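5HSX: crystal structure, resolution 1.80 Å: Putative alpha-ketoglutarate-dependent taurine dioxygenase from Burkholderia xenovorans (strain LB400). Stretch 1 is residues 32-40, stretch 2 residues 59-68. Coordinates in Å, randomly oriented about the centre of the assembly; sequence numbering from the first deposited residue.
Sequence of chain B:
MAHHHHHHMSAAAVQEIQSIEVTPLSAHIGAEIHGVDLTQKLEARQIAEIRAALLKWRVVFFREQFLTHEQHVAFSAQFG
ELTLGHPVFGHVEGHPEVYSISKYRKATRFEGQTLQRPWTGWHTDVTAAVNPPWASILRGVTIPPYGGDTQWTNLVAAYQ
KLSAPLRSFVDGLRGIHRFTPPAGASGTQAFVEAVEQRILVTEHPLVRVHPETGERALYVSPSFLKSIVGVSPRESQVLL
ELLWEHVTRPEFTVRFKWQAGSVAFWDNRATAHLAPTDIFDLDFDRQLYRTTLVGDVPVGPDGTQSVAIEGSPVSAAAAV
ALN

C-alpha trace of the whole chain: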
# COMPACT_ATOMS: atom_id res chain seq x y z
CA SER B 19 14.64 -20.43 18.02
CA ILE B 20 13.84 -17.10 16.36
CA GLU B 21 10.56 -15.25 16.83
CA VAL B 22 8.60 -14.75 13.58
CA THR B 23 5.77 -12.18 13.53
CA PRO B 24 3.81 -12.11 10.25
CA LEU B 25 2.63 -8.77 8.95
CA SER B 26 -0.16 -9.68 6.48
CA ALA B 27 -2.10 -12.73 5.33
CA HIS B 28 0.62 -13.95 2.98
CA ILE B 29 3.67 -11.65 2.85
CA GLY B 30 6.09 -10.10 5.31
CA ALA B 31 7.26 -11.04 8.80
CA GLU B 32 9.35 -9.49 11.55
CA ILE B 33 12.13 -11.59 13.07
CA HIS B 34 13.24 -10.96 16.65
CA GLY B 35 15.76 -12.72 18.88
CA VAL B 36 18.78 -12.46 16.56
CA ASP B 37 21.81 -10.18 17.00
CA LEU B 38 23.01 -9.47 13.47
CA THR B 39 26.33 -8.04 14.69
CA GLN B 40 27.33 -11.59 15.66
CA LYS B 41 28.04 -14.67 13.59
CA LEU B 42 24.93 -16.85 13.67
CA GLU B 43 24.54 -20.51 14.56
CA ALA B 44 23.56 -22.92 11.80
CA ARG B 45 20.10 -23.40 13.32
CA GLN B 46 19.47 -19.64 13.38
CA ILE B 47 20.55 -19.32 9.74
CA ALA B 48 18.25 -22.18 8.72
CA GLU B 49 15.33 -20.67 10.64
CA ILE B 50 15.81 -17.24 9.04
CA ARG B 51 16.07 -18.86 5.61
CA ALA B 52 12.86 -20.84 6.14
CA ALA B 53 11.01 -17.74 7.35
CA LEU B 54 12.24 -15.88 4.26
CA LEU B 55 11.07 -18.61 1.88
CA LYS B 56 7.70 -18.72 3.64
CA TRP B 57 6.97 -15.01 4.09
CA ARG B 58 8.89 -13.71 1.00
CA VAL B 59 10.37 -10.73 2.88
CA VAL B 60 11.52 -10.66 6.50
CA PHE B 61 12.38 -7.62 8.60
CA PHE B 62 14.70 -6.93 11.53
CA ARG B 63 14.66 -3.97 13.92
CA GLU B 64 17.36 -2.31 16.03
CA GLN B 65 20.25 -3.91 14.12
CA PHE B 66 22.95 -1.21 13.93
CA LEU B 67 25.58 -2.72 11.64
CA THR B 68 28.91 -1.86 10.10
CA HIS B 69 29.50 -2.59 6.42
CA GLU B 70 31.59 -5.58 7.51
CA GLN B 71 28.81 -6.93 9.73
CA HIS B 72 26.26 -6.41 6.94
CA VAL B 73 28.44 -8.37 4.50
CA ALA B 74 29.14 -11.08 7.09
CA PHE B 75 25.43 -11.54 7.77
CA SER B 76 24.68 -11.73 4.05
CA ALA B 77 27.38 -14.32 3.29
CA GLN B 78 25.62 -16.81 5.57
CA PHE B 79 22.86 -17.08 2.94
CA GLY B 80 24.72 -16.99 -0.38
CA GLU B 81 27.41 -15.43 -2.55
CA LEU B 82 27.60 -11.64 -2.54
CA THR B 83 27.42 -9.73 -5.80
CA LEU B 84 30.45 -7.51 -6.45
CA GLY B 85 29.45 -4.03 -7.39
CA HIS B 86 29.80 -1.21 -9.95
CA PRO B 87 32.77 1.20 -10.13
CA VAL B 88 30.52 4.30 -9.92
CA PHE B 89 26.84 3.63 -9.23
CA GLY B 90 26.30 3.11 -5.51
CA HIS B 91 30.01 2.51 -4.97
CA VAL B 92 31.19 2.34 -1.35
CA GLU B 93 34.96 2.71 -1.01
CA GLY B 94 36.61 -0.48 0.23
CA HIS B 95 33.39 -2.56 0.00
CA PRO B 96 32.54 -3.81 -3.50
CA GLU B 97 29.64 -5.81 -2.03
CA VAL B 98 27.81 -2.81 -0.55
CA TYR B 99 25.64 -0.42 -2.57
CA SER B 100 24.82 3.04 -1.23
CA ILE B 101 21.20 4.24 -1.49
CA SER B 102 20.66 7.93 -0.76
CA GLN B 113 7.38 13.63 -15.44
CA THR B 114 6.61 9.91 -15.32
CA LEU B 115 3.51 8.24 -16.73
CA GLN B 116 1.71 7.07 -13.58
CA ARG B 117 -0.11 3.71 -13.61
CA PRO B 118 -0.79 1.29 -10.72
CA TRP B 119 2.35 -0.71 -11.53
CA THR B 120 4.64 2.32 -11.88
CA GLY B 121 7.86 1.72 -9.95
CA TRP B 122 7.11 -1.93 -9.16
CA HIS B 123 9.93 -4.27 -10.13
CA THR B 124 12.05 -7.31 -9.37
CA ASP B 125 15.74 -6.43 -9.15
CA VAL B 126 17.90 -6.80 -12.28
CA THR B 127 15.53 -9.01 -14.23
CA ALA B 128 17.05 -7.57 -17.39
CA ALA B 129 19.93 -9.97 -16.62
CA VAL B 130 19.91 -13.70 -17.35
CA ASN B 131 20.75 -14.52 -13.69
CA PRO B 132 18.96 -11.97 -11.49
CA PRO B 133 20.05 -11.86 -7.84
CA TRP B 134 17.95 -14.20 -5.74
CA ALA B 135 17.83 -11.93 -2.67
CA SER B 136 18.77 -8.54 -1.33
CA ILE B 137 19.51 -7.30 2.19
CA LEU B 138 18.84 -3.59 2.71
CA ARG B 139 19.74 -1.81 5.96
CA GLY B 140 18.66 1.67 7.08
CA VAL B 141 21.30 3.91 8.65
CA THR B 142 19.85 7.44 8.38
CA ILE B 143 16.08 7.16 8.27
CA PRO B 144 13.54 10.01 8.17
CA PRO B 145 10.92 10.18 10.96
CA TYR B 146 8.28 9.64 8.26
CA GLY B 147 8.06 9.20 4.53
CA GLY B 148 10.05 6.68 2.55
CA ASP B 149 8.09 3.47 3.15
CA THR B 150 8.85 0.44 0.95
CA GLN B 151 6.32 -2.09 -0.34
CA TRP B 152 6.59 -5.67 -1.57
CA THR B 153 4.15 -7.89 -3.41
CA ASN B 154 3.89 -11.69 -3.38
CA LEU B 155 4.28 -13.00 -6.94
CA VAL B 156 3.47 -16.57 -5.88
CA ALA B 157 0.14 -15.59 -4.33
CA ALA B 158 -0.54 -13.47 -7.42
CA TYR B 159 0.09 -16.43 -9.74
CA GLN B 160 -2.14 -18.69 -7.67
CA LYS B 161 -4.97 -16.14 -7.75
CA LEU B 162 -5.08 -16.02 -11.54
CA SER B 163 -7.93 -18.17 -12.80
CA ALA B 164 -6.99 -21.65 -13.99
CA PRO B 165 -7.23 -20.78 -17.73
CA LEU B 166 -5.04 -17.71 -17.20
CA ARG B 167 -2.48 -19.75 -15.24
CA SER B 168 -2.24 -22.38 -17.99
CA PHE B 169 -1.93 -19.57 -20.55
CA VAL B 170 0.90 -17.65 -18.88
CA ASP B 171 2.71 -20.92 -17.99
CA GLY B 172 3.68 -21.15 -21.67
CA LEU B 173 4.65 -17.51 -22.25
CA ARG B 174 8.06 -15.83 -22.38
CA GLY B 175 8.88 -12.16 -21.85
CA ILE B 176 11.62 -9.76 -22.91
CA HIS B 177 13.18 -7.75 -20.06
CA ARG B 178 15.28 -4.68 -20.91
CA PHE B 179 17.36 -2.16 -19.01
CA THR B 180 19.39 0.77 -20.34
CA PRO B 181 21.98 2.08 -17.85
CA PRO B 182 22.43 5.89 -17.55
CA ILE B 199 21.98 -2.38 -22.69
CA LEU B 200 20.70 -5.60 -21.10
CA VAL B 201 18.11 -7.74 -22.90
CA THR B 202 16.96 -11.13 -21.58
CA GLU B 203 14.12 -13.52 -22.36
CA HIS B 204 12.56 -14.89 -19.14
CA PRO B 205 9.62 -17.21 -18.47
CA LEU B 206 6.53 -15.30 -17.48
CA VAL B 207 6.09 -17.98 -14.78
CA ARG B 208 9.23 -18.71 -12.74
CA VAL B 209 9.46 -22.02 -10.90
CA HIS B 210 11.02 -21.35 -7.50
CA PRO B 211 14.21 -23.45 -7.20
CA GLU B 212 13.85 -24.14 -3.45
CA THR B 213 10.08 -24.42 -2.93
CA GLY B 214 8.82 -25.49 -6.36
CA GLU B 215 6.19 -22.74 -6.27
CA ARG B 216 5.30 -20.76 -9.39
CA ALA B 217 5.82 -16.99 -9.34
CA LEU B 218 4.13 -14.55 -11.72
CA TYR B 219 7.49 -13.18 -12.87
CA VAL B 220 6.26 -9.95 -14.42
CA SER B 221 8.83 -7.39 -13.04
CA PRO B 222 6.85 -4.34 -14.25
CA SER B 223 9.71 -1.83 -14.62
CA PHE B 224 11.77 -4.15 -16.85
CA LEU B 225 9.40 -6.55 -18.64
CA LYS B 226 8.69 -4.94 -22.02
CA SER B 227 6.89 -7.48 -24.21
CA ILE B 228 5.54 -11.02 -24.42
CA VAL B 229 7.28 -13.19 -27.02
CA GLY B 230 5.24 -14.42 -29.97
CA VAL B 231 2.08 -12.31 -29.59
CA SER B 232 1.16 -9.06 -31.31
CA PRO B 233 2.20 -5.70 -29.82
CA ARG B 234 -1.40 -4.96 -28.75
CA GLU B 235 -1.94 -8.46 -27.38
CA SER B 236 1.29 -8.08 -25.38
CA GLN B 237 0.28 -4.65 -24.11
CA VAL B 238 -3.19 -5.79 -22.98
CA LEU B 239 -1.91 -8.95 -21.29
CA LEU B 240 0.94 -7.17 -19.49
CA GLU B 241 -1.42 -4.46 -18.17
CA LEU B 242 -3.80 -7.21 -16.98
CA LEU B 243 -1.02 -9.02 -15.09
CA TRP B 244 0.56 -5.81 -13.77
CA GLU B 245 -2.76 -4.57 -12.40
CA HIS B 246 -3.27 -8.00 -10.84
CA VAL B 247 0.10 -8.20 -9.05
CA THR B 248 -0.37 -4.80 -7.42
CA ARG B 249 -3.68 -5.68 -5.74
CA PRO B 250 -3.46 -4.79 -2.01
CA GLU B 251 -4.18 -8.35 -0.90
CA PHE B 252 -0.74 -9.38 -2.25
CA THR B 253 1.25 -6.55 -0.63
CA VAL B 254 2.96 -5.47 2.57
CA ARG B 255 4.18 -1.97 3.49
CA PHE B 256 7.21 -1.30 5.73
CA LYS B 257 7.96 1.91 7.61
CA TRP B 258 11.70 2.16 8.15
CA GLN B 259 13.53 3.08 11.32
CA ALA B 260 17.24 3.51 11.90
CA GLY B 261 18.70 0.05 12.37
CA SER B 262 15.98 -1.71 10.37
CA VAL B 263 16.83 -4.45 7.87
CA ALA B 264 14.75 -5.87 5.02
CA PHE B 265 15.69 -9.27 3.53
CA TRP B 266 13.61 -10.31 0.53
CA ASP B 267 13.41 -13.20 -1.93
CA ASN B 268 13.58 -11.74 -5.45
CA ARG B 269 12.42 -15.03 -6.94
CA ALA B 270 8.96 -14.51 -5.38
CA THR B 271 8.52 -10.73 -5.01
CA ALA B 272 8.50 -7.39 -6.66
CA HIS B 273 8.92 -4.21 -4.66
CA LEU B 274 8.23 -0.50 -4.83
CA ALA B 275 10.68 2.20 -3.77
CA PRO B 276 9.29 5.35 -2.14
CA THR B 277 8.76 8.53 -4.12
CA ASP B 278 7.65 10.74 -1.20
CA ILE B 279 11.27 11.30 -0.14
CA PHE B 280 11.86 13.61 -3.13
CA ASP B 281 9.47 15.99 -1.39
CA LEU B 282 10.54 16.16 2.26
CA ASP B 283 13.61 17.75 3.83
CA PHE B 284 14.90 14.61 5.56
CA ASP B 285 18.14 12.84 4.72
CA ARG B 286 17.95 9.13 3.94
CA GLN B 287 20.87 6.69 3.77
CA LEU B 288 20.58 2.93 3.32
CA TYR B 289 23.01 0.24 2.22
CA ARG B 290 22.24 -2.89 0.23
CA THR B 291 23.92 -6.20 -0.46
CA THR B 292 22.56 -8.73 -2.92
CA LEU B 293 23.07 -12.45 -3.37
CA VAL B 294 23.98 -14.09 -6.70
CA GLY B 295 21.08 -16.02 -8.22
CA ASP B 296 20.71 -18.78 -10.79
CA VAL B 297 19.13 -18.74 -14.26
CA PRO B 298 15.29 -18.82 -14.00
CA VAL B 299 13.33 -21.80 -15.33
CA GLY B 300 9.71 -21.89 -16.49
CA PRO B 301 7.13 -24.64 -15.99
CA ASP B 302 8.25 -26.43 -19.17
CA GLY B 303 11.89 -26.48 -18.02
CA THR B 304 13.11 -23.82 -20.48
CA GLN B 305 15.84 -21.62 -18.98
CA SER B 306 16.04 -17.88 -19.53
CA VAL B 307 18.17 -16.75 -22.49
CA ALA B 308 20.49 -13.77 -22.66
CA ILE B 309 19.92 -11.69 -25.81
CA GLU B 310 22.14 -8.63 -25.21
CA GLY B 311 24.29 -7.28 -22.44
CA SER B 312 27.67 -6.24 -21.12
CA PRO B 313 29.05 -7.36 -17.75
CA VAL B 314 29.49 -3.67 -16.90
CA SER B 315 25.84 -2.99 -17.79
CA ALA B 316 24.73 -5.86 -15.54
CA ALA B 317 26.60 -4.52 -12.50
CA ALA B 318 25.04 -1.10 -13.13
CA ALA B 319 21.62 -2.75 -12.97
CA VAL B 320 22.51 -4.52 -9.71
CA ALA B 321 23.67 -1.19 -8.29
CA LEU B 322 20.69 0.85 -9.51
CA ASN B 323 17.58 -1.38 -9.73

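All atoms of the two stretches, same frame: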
# COMPACT_ATOMS: atom_id res chain seq x y z
N GLU B 32 8.25 -9.97 10.73
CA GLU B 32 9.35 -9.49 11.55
C GLU B 32 10.02 -10.68 12.22
O GLU B 32 9.35 -11.63 12.63
CB GLU B 32 8.87 -8.49 12.61
CG GLU B 32 8.31 -7.21 12.04
CD GLU B 32 8.29 -6.08 13.05
OE1 GLU B 32 8.59 -6.33 14.24
OE2 GLU B 32 7.99 -4.93 12.65
N ILE B 33 11.35 -10.62 12.32
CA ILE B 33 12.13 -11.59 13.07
C ILE B 33 12.74 -10.87 14.26
O ILE B 33 13.33 -9.79 14.11
CB ILE B 33 13.21 -12.26 12.20
CG1 ILE B 33 12.55 -13.00 11.03
CG2 ILE B 33 14.06 -13.20 13.05
CD1 ILE B 33 13.53 -13.62 10.06
N HIS B 34 12.58 -11.44 15.45
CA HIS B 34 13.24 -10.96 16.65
C HIS B 34 14.01 -12.11 17.29
O HIS B 34 13.79 -13.29 16.98
CB HIS B 34 12.23 -10.36 17.64
CG HIS B 34 11.64 -9.06 17.17
ND1 HIS B 34 12.09 -7.83 17.60
CD2 HIS B 34 10.63 -8.81 16.30
CE1 HIS B 34 11.38 -6.88 17.03
NE2 HIS B 34 10.49 -7.44 16.23
N GLY B 35 14.94 -11.75 18.18
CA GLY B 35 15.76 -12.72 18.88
C GLY B 35 17.09 -13.03 18.24
O GLY B 35 17.74 -14.00 18.64
N VAL B 36 17.52 -12.24 17.26
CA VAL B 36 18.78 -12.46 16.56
C VAL B 36 19.59 -11.18 16.64
O VAL B 36 19.06 -10.09 16.43
CB VAL B 36 18.55 -12.86 15.08
CG1 VAL B 36 19.76 -13.59 14.54
CG2 VAL B 36 17.30 -13.72 14.94
N ASP B 37 20.89 -11.31 16.95
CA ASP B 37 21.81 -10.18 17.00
C ASP B 37 22.67 -10.24 15.74
O ASP B 37 23.61 -11.04 15.66
CB ASP B 37 22.64 -10.21 18.28
CG ASP B 37 23.65 -9.06 18.37
OD1 ASP B 37 24.42 -9.04 19.34
OD2 ASP B 37 23.67 -8.19 17.47
N LEU B 38 22.36 -9.39 14.77
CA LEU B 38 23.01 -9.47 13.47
C LEU B 38 24.45 -8.95 13.49
O LEU B 38 25.14 -9.08 12.47
CB LEU B 38 22.20 -8.71 12.41
CG LEU B 38 21.11 -9.52 11.70
CD1 LEU B 38 20.23 -10.27 12.68
CD2 LEU B 38 20.25 -8.65 10.78
N THR B 39 24.92 -8.38 14.60
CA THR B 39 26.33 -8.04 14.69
C THR B 39 27.21 -9.26 14.93
O THR B 39 28.43 -9.18 14.75
CB THR B 39 26.59 -7.01 15.80
OG1 THR B 39 26.37 -7.61 17.08
CG2 THR B 39 25.69 -5.79 15.64
N GLN B 40 26.61 -10.38 15.33
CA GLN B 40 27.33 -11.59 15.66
C GLN B 40 27.20 -12.62 14.54
O GLN B 40 26.23 -12.61 13.78
CB GLN B 40 26.80 -12.20 16.96
CG GLN B 40 26.88 -11.29 18.16
CD GLN B 40 28.29 -10.79 18.41
OE1 GLN B 40 29.19 -11.58 18.69
NE2 GLN B 40 28.48 -9.48 18.28
N VAL B 59 9.50 -11.79 2.38
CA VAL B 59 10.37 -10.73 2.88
C VAL B 59 10.31 -10.74 4.40
O VAL B 59 9.22 -10.83 4.98
CB VAL B 59 10.00 -9.33 2.33
CG1 VAL B 59 8.50 -8.96 2.62
CG2 VAL B 59 10.93 -8.27 2.91
N VAL B 60 11.47 -10.69 5.05
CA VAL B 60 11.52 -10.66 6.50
C VAL B 60 12.25 -9.39 6.93
O VAL B 60 13.11 -8.86 6.22
CB VAL B 60 12.18 -11.92 7.09
CG1 VAL B 60 11.33 -13.15 6.76
CG2 VAL B 60 13.61 -12.11 6.57
N PHE B 61 11.88 -8.89 8.11
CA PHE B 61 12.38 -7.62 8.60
C PHE B 61 13.00 -7.77 9.99
O PHE B 61 12.50 -8.54 10.82
CB PHE B 61 11.25 -6.57 8.67
CG PHE B 61 10.53 -6.36 7.37
CD1 PHE B 61 11.09 -5.59 6.37
CD2 PHE B 61 9.28 -6.93 7.16
CE1 PHE B 61 10.42 -5.38 5.17
CE2 PHE B 61 8.60 -6.73 5.97
CZ PHE B 61 9.17 -5.96 4.97
N PHE B 62 14.08 -7.03 10.23
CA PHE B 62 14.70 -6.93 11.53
C PHE B 62 14.66 -5.48 11.99
O PHE B 62 14.64 -4.56 11.17
CB PHE B 62 16.17 -7.42 11.51
CG PHE B 62 16.35 -8.81 10.93
CD1 PHE B 62 16.42 -9.92 11.76
CD2 PHE B 62 16.47 -8.99 9.55
CE1 PHE B 62 16.60 -11.21 11.22
CE2 PHE B 62 16.64 -10.26 9.01
CZ PHE B 62 16.71 -11.37 9.85
N ARG B 63 14.65 -5.29 13.31
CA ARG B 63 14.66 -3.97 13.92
C ARG B 63 15.84 -3.85 14.88
O ARG B 63 16.29 -4.85 15.46
CB ARG B 63 13.36 -3.68 14.69
CG ARG B 63 12.09 -3.77 13.87
CD ARG B 63 11.95 -2.62 12.90
NE ARG B 63 10.58 -2.53 12.40
CZ ARG B 63 10.15 -1.57 11.58
NH1 ARG B 63 10.98 -0.63 11.15
NH2 ARG B 63 8.88 -1.57 11.18
N GLU B 64 16.33 -2.62 15.05
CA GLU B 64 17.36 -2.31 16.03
C GLU B 64 18.64 -3.11 15.79
O GLU B 64 19.27 -3.59 16.72
CB GLU B 64 16.85 -2.54 17.46
CG GLU B 64 15.67 -1.68 17.86
CD GLU B 64 16.01 -0.22 17.90
OE1 GLU B 64 15.33 0.57 17.21
OE2 GLU B 64 16.97 0.15 18.61
N GLN B 65 19.02 -3.24 14.52
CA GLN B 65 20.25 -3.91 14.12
C GLN B 65 21.18 -2.85 13.52
O GLN B 65 21.09 -2.52 12.34
CB GLN B 65 19.96 -5.03 13.13
CG GLN B 65 18.91 -6.02 13.62
CD GLN B 65 19.39 -6.86 14.78
OE1 GLN B 65 20.59 -7.14 14.91
NE2 GLN B 65 18.47 -7.27 15.65
N PHE B 66 22.06 -2.30 14.34
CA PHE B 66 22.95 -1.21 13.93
C PHE B 66 24.28 -1.83 13.51
O PHE B 66 25.09 -2.21 14.36
CB PHE B 66 23.09 -0.19 15.05
CG PHE B 66 21.77 0.38 15.49
CD1 PHE B 66 21.18 1.42 14.79
CD2 PHE B 66 21.09 -0.17 16.58
CE1 PHE B 66 19.95 1.93 15.18
CE2 PHE B 66 19.86 0.33 16.97
CZ PHE B 66 19.29 1.38 16.27
N LEU B 67 24.50 -1.92 12.20
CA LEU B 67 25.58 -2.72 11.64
C LEU B 67 26.63 -1.85 10.96
O LEU B 67 26.34 -0.79 10.42
CB LEU B 67 25.03 -3.72 10.61
CG LEU B 67 23.83 -4.57 11.04
CD1 LEU B 67 23.41 -5.50 9.91
CD2 LEU B 67 24.17 -5.36 12.31
N THR B 68 27.87 -2.34 10.99
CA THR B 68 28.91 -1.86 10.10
C THR B 68 28.77 -2.52 8.73
O THR B 68 28.05 -3.51 8.55
CB THR B 68 30.30 -2.18 10.67
OG1 THR B 68 30.46 -3.61 10.74
CG2 THR B 68 30.49 -1.56 12.06
O HOH W 1 6.84 -3.80 10.80
O HOH W 2 15.05 -7.72 14.96
O HOH W 3 22.18 -6.28 17.00

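Val 59 opens the second strand and does not reach stretch 1. Val 60 is buried, and its CB packs 3.7 Å from Ile 33 CD1. Phe 61 pairs with Glu 32 in a parallel bridge, their side chains on the same face of the sheet. Phe 61 O accepts a nearly straight hydrogen bond from Ile 33 N (2.8 Å). Phe 62 offers a broad apolar ring to stretch 1. Leu 38 CD2 sits over one face of the Phe 62 ring, 3.9 Å from Phe 62 CG, and Ile 33 CB lies 3.7 Å from Phe 62 CE1.

Past the strand, water 2 continues the link, donating to Ile 33 O and accepting from Arg 63 N. Arg 63 is long enough to reach Glu 32: Arg 63 NE and Glu 32 OE2 form a salt bridge at 3.5 Å. Water 1 also joins Glu 32 OE2 to Arg 63 NH2.

Glu 64 makes no contact. Gln 65 suits its place because its amide can both accept and donate. Gln 65 OE1 accepts from Leu 38 N (2.9 Å), while Gln 65 NE2 donates a weak bond to Val 36 O (3.0 Å). Water 3 donates to both Gln 65 OE1 and Asp 37 OD2.

Phe 66 points away. Leu 67 CD2 closes the apolar contact, 3.9 Å from Leu 38 CB and 3.7 Å from Thr 39 CG2.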